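Local coordinates for hypothetical protein PA2218 (Pseudomonas aeruginosa, PDB 2HDW) that is of unknown function but adopts the alpha/beta hydrolase fold and probably acts as a hydrolase, at residues S163-P166 with E167-R170; G102-F105 with G106-K109. All coordinates share one frame; numbering follows the deposited sequence.

Contact 1. Residues S163-P166 with E167-R170; sequences SLLP and EVNR
Arg-170 reaches back over the end of helix 148-164 and touches Ser-163 and Leu-164. CB meets the carbonyl O of Ser-163 at 3.6 Å and lies near CB of the same serine. CG sits between the backbone N and the carbonyl carbon (chi1 71°), and the chain bends at chi3 (56°), turning the guanidinium toward the helix end. NE passes the Ser-163 carbonyl at longer range, while NH2 comes 3.5 Å from methyl CD2 of Leu-164; CZ and NH1 also lie near that methyl, farther off than NH2. A water lies in the guanidinium plane, at its edge, and accepts from Arg-170 NH2 at 3.1 Å. That water gives its own protons to O of Ser-163, at 2.7 Å, and to O of Leu-165, so the last helical turn and the start of the beta turn are both joined to the arginine through one water. Further along, Val-168 N donates to Leu-165 O at 3.1 Å with an N-H...O angle of 162°. On the buried side CB of Leu-165 packs against CG1 of Val-168 at 3.8 Å, and Leu-165 also touches Leu-85. Over the bend Glu-167 lies beside the Pro-166 ring, Glu-167 OE1 being 3.2 Å from Pro-166 CG. The 165-168 bond closes a type I beta turn, here the reversal from a helix into the short strand 168-169 of an alpha/beta fold.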
loop_
_atom_site.group_PDB
_atom_site.type_symbol
_atom_site.label_atom_id
_atom_site.label_comp_id
_atom_site.label_asym_id
_atom_site.label_seq_id
_atom_site.Cartn_x
_atom_site.Cartn_y
_atom_site.Cartn_z
ATOM N N SER A 163 -3.501 -11.152 13.644
ATOM C CA SER A 163 -4.005 -12.502 13.918
ATOM C C SER A 163 -3.962 -12.945 15.369
ATOM O O SER A 163 -4.834 -13.689 15.816
ATOM C CB SER A 163 -3.225 -13.543 13.104
ATOM O OG SER A 163 -3.492 -13.424 11.726
ATOM N N LEU A 164 -2.939 -12.514 16.096
ATOM C CA LEU A 164 -2.786 -12.915 17.487
ATOM C C LEU A 164 -3.535 -12.048 18.494
ATOM O O LEU A 164 -3.531 -12.346 19.690
ATOM C CB LEU A 164 -1.299 -12.963 17.851
ATOM C CG LEU A 164 -0.424 -13.831 16.935
ATOM C CD1 LEU A 164 0.950 -13.997 17.569
ATOM C CD2 LEU A 164 -1.074 -15.197 16.709
ATOM N N LEU A 165 -4.175 -10.983 18.019
ATOM C CA LEU A 165 -4.924 -10.098 18.902
ATOM C C LEU A 165 -6.087 -10.828 19.567
ATOM O O LEU A 165 -6.817 -11.580 18.920
ATOM C CB LEU A 165 -5.462 -8.891 18.130
ATOM C CG LEU A 165 -4.428 -7.871 17.654
ATOM C CD1 LEU A 165 -5.130 -6.776 16.885
ATOM C CD2 LEU A 165 -3.681 -7.287 18.846
ATOM N N PRO A 166 -6.274 -10.615 20.874
ATOM C CA PRO A 166 -7.375 -11.285 21.568
ATOM C C PRO A 166 -8.754 -10.898 21.037
ATOM O O PRO A 166 -9.709 -11.660 21.166
ATOM C CB PRO A 166 -7.165 -10.873 23.029
ATOM C CG PRO A 166 -6.433 -9.570 22.929
ATOM C CD PRO A 166 -5.451 -9.835 21.812
ATOM N N GLU A 167 -8.852 -9.726 20.418
ATOM C CA GLU A 167 -10.129 -9.254 19.888
ATOM C C GLU A 167 -10.447 -9.769 18.488
ATOM O O GLU A 167 -11.554 -9.569 17.991
ATOM C CB GLU A 167 -10.163 -7.721 19.860
ATOM C CG GLU A 167 -9.997 -7.045 21.210
ATOM C CD GLU A 167 -8.545 -6.931 21.649
ATOM O OE1 GLU A 167 -7.648 -7.397 20.913
ATOM O OE2 GLU A 167 -8.301 -6.367 22.737
ATOM N N VAL A 168 -9.497 -10.449 17.857
ATOM C CA VAL A 168 -9.721 -10.926 16.502
ATOM C C VAL A 168 -9.790 -12.432 16.321
ATOM O O VAL A 168 -9.228 -13.203 17.101
ATOM C CB VAL A 168 -8.627 -10.404 15.530
ATOM C CG1 VAL A 168 -8.400 -8.913 15.735
ATOM C CG2 VAL A 168 -7.347 -11.175 15.736
ATOM N N ASN A 169 -10.496 -12.828 15.269
ATOM C CA ASN A 169 -10.638 -14.228 14.898
ATOM C C ASN A 169 -9.663 -14.425 13.737
ATOM O O ASN A 169 -9.942 -14.008 12.616
ATOM C CB ASN A 169 -12.065 -14.517 14.426
ATOM C CG ASN A 169 -12.275 -15.979 14.075
ATOM O OD1 ASN A 169 -11.398 -16.618 13.500
ATOM N ND2 ASN A 169 -13.448 -16.512 14.410
ATOM N N ARG A 170 -8.522 -15.054 14.007
ATOM C CA ARG A 170 -7.501 -15.271 12.981
ATOM C C ARG A 170 -7.996 -15.928 11.687
ATOM O O ARG A 170 -7.315 -15.869 10.661
ATOM C CB ARG A 170 -6.344 -16.094 13.555
ATOM C CG ARG A 170 -6.668 -17.564 13.817
ATOM C CD ARG A 170 -5.525 -18.212 14.576
ATOM N NE ARG A 170 -5.258 -17.468 15.803
ATOM C CZ ARG A 170 -4.185 -17.634 16.572
ATOM N NH1 ARG A 170 -3.258 -18.530 16.248
ATOM N NH2 ARG A 170 -4.038 -16.891 17.661
HETATM O O HOH W 1 -5.920 -14.471 18.154
#

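Contact 2. Residues G102-F105 with G106-K109; sequences GGPF and GAVK
Backbone torsions of Phe-105 (psi 115°) and Gly-106 (phi 98°) bring Ala-107 back over Pro-104, making a type II beta turn in the loop between strand 96-102 and helix 112-122 of the alpha/beta hydrolase fold. Gly-106 holds the third turn position, where a positive phi is usual for glycine. The turn is closed by Ala-107 N donating to Pro-104 O at 3.1 Å. The Phe-105 side chain leaves the turn: CG is anti to the backbone N (chi1 -179°), beside the carbonyl carbon, and the ring goes among Met-206, Met-210, Trp-284 and Phe-292. The backbone O of Phe-105 accepts a hydrogen bond from Asn-279 ND2. In alpha/beta hydrolases the loop after this strand commonly contributes to the oxyanion hole, and this one may do likewise.

One water bridges the limbs of the loop, donating to Gly-103 O at 2.8 Å and to Val-108 O at 2.9 Å; a second lies close to Pro-104 O and Ala-107 O, though it has more acceptors in reach than protons to give. Tyr-267 of helix 258-267 touches both Pro-104 and Ala-107. The peptide bond before Pro-104 is cis, and with it in place the ring meets the Ala-107 methyl: Ala-107 CB stands 3.3 Å from Pro-104 O and, tighter than usual for two carbons, 3.4 Å from Pro-104 CD.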
loop_
_atom_site.group_PDB
_atom_site.type_symbol
_atom_site.label_atom_id
_atom_site.label_comp_id
_atom_site.label_asym_id
_atom_site.label_seq_id
_atom_site.Cartn_x
_atom_site.Cartn_y
_atom_site.Cartn_z
ATOM N N GLY A 102 -2.641 -1.550 3.475
ATOM C CA GLY A 102 -1.358 -0.974 3.114
ATOM C C GLY A 102 -1.473 -0.151 1.842
ATOM O O GLY A 102 -2.367 -0.381 1.017
ATOM N N GLY A 103 -0.573 0.814 1.685
ATOM C CA GLY A 103 -0.577 1.659 0.503
ATOM C C GLY A 103 -0.994 3.080 0.830
ATOM O O GLY A 103 -1.523 3.325 1.913
ATOM N N PRO A 104 -0.743 4.049 -0.068
ATOM C CA PRO A 104 -0.084 3.892 -1.372
ATOM C C PRO A 104 1.401 3.575 -1.245
ATOM O O PRO A 104 1.971 3.654 -0.159
ATOM C CB PRO A 104 -0.300 5.248 -2.040
ATOM C CG PRO A 104 -1.596 5.719 -1.445
ATOM C CD PRO A 104 -1.423 5.355 0.015
ATOM N N PHE A 105 2.022 3.217 -2.366
ATOM C CA PHE A 105 3.452 2.917 -2.398
ATOM C C PHE A 105 4.191 4.250 -2.246
ATOM O O PHE A 105 4.102 5.114 -3.114
ATOM C CB PHE A 105 3.816 2.271 -3.739
ATOM C CG PHE A 105 5.261 1.898 -3.867
ATOM C CD1 PHE A 105 5.765 0.766 -3.228
ATOM C CD2 PHE A 105 6.125 2.675 -4.636
ATOM C CE1 PHE A 105 7.103 0.412 -3.356
ATOM C CE2 PHE A 105 7.468 2.333 -4.771
ATOM C CZ PHE A 105 7.961 1.197 -4.129
ATOM N N GLY A 106 4.918 4.417 -1.148
ATOM C CA GLY A 106 5.629 5.665 -0.929
ATOM C C GLY A 106 4.843 6.578 -0.004
ATOM O O GLY A 106 5.183 7.751 0.179
ATOM N N ALA A 107 3.780 6.035 0.579
ATOM C CA ALA A 107 2.939 6.784 1.504
ATOM C C ALA A 107 3.071 6.140 2.876
ATOM O O ALA A 107 3.552 5.010 2.993
ATOM C CB ALA A 107 1.484 6.741 1.044
ATOM N N VAL A 108 2.657 6.857 3.914
ATOM C CA VAL A 108 2.720 6.324 5.270
ATOM C C VAL A 108 1.317 6.122 5.832
ATOM O O VAL A 108 0.332 6.630 5.281
ATOM C CB VAL A 108 3.515 7.255 6.215
ATOM C CG1 VAL A 108 4.975 7.262 5.808
ATOM C CG2 VAL A 108 2.937 8.673 6.169
ATOM N N LYS A 109 1.243 5.388 6.936
ATOM C CA LYS A 109 -0.021 5.075 7.588
ATOM C C LYS A 109 -0.878 6.276 7.986
ATOM O O LYS A 109 -2.086 6.137 8.158
ATOM C CB LYS A 109 0.240 4.209 8.824
ATOM C CG LYS A 109 1.060 4.901 9.914
ATOM C CD LYS A 109 1.493 3.907 10.984
ATOM C CE LYS A 109 2.182 4.591 12.165
ATOM N NZ LYS A 109 3.350 5.429 11.763
HETATM O O HOH W 2 -1.399 5.850 3.096
HETATM O O HOH W 3 2.282 2.605 2.535
#

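In the fold
From the N terminus the chain first meets contact 2, where it leaves strand 96-102 and turns within the loop leading to helix 112-122. Contact 1 comes later, as helix 148-164 ends and the chain reverses into strand 168-169, shortly before strand 173-178. The two close in series, neither nested nor crossed; the centres of contacts 1 and 2 are about 24 Å apart. Contact 2 is buried, its centre about 5 Å from the centre of the chain, whereas contact 1 is partly buried, its centre about 22 Å from the same point. Strand 96-102 links them: backbone hydrogen bonds join Leu-96 to Glu-167 and Asn-169, while Gly-102, at its other end, bonds to Ile-176 and Ile-178.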